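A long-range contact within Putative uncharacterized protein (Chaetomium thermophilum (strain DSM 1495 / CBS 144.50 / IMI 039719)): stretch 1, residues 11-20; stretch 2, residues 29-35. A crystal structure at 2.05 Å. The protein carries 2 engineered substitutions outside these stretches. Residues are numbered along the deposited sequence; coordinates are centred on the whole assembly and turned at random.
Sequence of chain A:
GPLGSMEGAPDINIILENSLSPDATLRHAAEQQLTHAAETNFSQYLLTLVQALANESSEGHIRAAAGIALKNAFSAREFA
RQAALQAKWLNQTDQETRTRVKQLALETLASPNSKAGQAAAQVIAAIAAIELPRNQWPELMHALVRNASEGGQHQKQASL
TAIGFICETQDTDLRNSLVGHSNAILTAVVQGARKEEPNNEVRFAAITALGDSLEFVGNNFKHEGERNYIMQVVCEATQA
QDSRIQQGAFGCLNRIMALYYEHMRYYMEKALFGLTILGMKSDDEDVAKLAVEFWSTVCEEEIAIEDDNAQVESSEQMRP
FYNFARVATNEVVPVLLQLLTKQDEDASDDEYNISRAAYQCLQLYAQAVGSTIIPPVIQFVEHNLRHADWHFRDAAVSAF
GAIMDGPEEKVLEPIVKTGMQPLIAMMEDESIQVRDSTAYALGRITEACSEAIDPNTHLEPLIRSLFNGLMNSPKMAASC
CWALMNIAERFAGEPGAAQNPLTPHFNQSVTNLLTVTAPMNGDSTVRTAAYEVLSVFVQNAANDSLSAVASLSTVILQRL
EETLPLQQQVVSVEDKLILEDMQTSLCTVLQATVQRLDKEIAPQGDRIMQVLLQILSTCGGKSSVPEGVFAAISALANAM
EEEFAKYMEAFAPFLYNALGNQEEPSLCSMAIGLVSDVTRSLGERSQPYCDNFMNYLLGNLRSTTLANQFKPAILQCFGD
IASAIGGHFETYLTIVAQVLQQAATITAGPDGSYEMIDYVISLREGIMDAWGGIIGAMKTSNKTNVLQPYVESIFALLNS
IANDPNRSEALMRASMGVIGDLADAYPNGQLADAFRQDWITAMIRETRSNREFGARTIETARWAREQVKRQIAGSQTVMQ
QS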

# COMPACT_ATOMS: atom_id res chain seq x y z
N ASP A 11 -37.44 -25.31 -9.86
CA ASP A 11 -37.44 -23.87 -9.99
C ASP A 11 -36.14 -23.29 -9.43
O ASP A 11 -35.48 -22.49 -10.09
N ILE A 12 -35.76 -23.73 -8.23
CA ILE A 12 -34.52 -23.27 -7.60
C ILE A 12 -33.31 -23.64 -8.48
O ILE A 12 -32.33 -22.90 -8.52
N ASN A 13 -33.41 -24.75 -9.20
CA ASN A 13 -32.35 -25.16 -10.12
C ASN A 13 -32.16 -24.16 -11.24
O ASN A 13 -31.04 -23.81 -11.60
N ILE A 14 -33.27 -23.68 -11.79
CA ILE A 14 -33.24 -22.70 -12.87
C ILE A 14 -32.82 -21.33 -12.35
O ILE A 14 -32.07 -20.61 -13.02
N ILE A 15 -33.28 -20.96 -11.16
CA ILE A 15 -32.87 -19.69 -10.56
C ILE A 15 -31.37 -19.68 -10.29
O ILE A 15 -30.70 -18.66 -10.47
N LEU A 16 -30.84 -20.82 -9.85
CA LEU A 16 -29.41 -20.95 -9.58
C LEU A 16 -28.60 -20.98 -10.86
O LEU A 16 -27.52 -20.39 -10.93
N GLU A 17 -29.11 -21.67 -11.87
CA GLU A 17 -28.45 -21.72 -13.17
C GLU A 17 -28.38 -20.32 -13.77
O GLU A 17 -27.36 -19.91 -14.31
N ASN A 18 -29.49 -19.60 -13.67
CA ASN A 18 -29.54 -18.21 -14.10
C ASN A 18 -28.65 -17.32 -13.23
O ASN A 18 -28.14 -16.30 -13.69
N SER A 19 -28.47 -17.72 -11.98
CA SER A 19 -27.61 -16.99 -11.06
C SER A 19 -26.15 -17.06 -11.50
O SER A 19 -25.34 -16.21 -11.14
N LEU A 20 -25.83 -18.08 -12.30
CA LEU A 20 -24.47 -18.25 -12.82
C LEU A 20 -24.39 -17.84 -14.28
O LEU A 20 -23.34 -18.00 -14.92
N ALA A 29 -31.27 -10.62 -12.43
CA ALA A 29 -32.65 -11.04 -12.22
C ALA A 29 -32.71 -12.16 -11.19
O ALA A 29 -33.51 -12.11 -10.26
N ALA A 30 -31.85 -13.15 -11.36
CA ALA A 30 -31.79 -14.28 -10.44
C ALA A 30 -31.37 -13.84 -9.04
O ALA A 30 -31.97 -14.25 -8.05
N GLU A 31 -30.35 -12.99 -8.98
CA GLU A 31 -29.88 -12.44 -7.71
C GLU A 31 -31.01 -11.71 -7.00
O GLU A 31 -31.14 -11.79 -5.77
N GLN A 32 -31.83 -11.00 -7.77
CA GLN A 32 -32.99 -10.31 -7.22
C GLN A 32 -34.01 -11.30 -6.67
O GLN A 32 -34.57 -11.08 -5.60
N GLN A 33 -34.22 -12.38 -7.40
CA GLN A 33 -35.15 -13.42 -6.98
C GLN A 33 -34.71 -14.07 -5.68
O GLN A 33 -35.53 -14.35 -4.80
N LEU A 34 -33.41 -14.29 -5.55
CA LEU A 34 -32.84 -14.89 -4.35
C LEU A 34 -32.97 -13.95 -3.15
O LEU A 34 -33.39 -14.36 -2.07
N THR A 35 -32.59 -12.70 -3.36
CA THR A 35 -32.67 -11.68 -2.32
C THR A 35 -34.11 -11.51 -1.85
O THR A 35 -34.37 -11.41 -0.65

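The apolar centre of this contact is built from Ile15 on the first helix and Ala30 and Leu34 on the second. All three direct their CA-to-CB bonds toward the other stretch. Ile15 has chi1 m and chi2 m. Its CG2 lies 3.9 Å from CD2 of Leu34 and 4.2 Å from CB of Ala30. Leu34 adopts the common m, t rotamer. Its CD2 also meets CD1 of Ile12 at 4.3 Å. Ile12 is t, p; its CA-to-CB bond points sideways, but the end of the side chain comes nearer the second helix.

The nearest CA atoms across the stretches are those of Ala30 and Ser19, 5.0 Å apart. The methyl of Ala30 is its whole side chain, and it contacts Ile15, Asn18 and Ser19. The methyl rests against the backbone of the first stretch: CB of Ala30 is 3.4 Å from O of Ile15 and 3.5 Å from N of Ser19. Those two backbone atoms are already paired with each other, through a weak hydrogen bond from Ser19 N to Ile15 O of 2.9 Å.

Ser19 and Asn18 also touch this methyl with their side chains. CB of Ser19 lies 4.0 Å from CB of Ala30, and CB of Asn18 lies 3.9 Å from the same atom. Ser19 is t, and its OG sits 4.0 Å from CD1 of Leu34, a packing contact. Asn18 has chi1 m, and its CA-to-CB bond points toward the second stretch.

At the polar edge, Gln33 is exposed and m, t. Its CA-to-CB bond points toward the first stretch, and its NE2 lies 3.3 Å from CD1 of Ile15, so its amide packs against a methyl. No hydrogen bond joins the two stretches. Glu31 has its OE2 hydrogen-bonded just outside the stretches.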

# COMPACT_ATOMS: atom_id res chain seq x y z
CB ASP A 11 -38.66 -23.26 -9.29
CG ASP A 11 -39.96 -23.53 -10.04
OD1 ASP A 11 -39.89 -23.95 -11.21
OD2 ASP A 11 -41.04 -23.31 -9.45
CB ILE A 12 -34.35 -23.85 -6.17
CG1 ILE A 12 -33.21 -23.16 -5.41
CG2 ILE A 12 -34.14 -25.37 -6.19
CD1 ILE A 12 -33.43 -21.67 -5.21
CB ASN A 13 -32.64 -26.55 -10.70
CG ASN A 13 -32.77 -27.62 -9.64
OD1 ASN A 13 -32.92 -27.32 -8.45
ND2 ASN A 13 -32.71 -28.88 -10.05
CB ILE A 14 -34.61 -22.61 -13.57
CG1 ILE A 14 -34.90 -23.92 -14.30
CG2 ILE A 14 -34.65 -21.44 -14.54
CD1 ILE A 14 -36.21 -23.91 -15.06
CB ILE A 15 -33.62 -19.39 -9.24
CG1 ILE A 15 -35.13 -19.54 -9.42
CG2 ILE A 15 -33.30 -17.98 -8.75
CD1 ILE A 15 -35.71 -18.73 -10.56
CB LEU A 16 -29.13 -22.21 -8.76
CG LEU A 16 -29.58 -22.21 -7.30
CD1 LEU A 16 -29.32 -23.57 -6.68
CD2 LEU A 16 -28.88 -21.11 -6.51
CB GLU A 17 -29.17 -22.68 -14.12
CG GLU A 17 -28.42 -22.96 -15.41
CD GLU A 17 -27.11 -23.68 -15.17
OE1 GLU A 17 -27.14 -24.86 -14.77
OE2 GLU A 17 -26.04 -23.07 -15.39
CB ASN A 18 -30.97 -17.68 -14.07
CG ASN A 18 -31.85 -18.33 -15.13
OD1 ASN A 18 -31.37 -18.72 -16.19
ND2 ASN A 18 -33.14 -18.44 -14.83
CB SER A 19 -27.76 -17.53 -9.63
OG SER A 19 -26.91 -16.83 -8.73
CB LEU A 20 -24.01 -19.70 -12.65
CG LEU A 20 -23.85 -20.24 -11.23
CD1 LEU A 20 -23.03 -21.52 -11.25
CD2 LEU A 20 -23.20 -19.20 -10.33
CB ALA A 29 -33.28 -11.48 -13.53
CB ALA A 30 -30.83 -15.34 -10.97
CB GLU A 31 -28.70 -11.50 -7.93
CG GLU A 31 -27.48 -12.16 -8.53
CD GLU A 31 -26.38 -11.17 -8.88
OE1 GLU A 31 -26.57 -9.97 -8.60
OE2 GLU A 31 -25.35 -11.59 -9.43
CB GLN A 32 -33.65 -9.43 -8.29
CG GLN A 32 -32.88 -8.17 -8.62
CD GLN A 32 -32.65 -7.31 -7.39
OE1 GLN A 32 -33.58 -6.76 -6.82
NE2 GLN A 32 -31.39 -7.20 -6.98
CB GLN A 33 -35.29 -14.49 -8.07
CG GLN A 33 -35.87 -13.98 -9.37
CD GLN A 33 -35.86 -15.02 -10.47
OE1 GLN A 33 -34.85 -15.21 -11.15
NE2 GLN A 33 -36.98 -15.70 -10.65
CB LEU A 34 -31.38 -15.27 -4.57
CG LEU A 34 -31.12 -16.35 -5.62
CD1 LEU A 34 -29.62 -16.53 -5.82
CD2 LEU A 34 -31.77 -17.67 -5.22
CB THR A 35 -32.12 -10.33 -2.80
OG1 THR A 35 -30.78 -10.49 -3.28
CG2 THR A 35 -32.12 -9.32 -1.66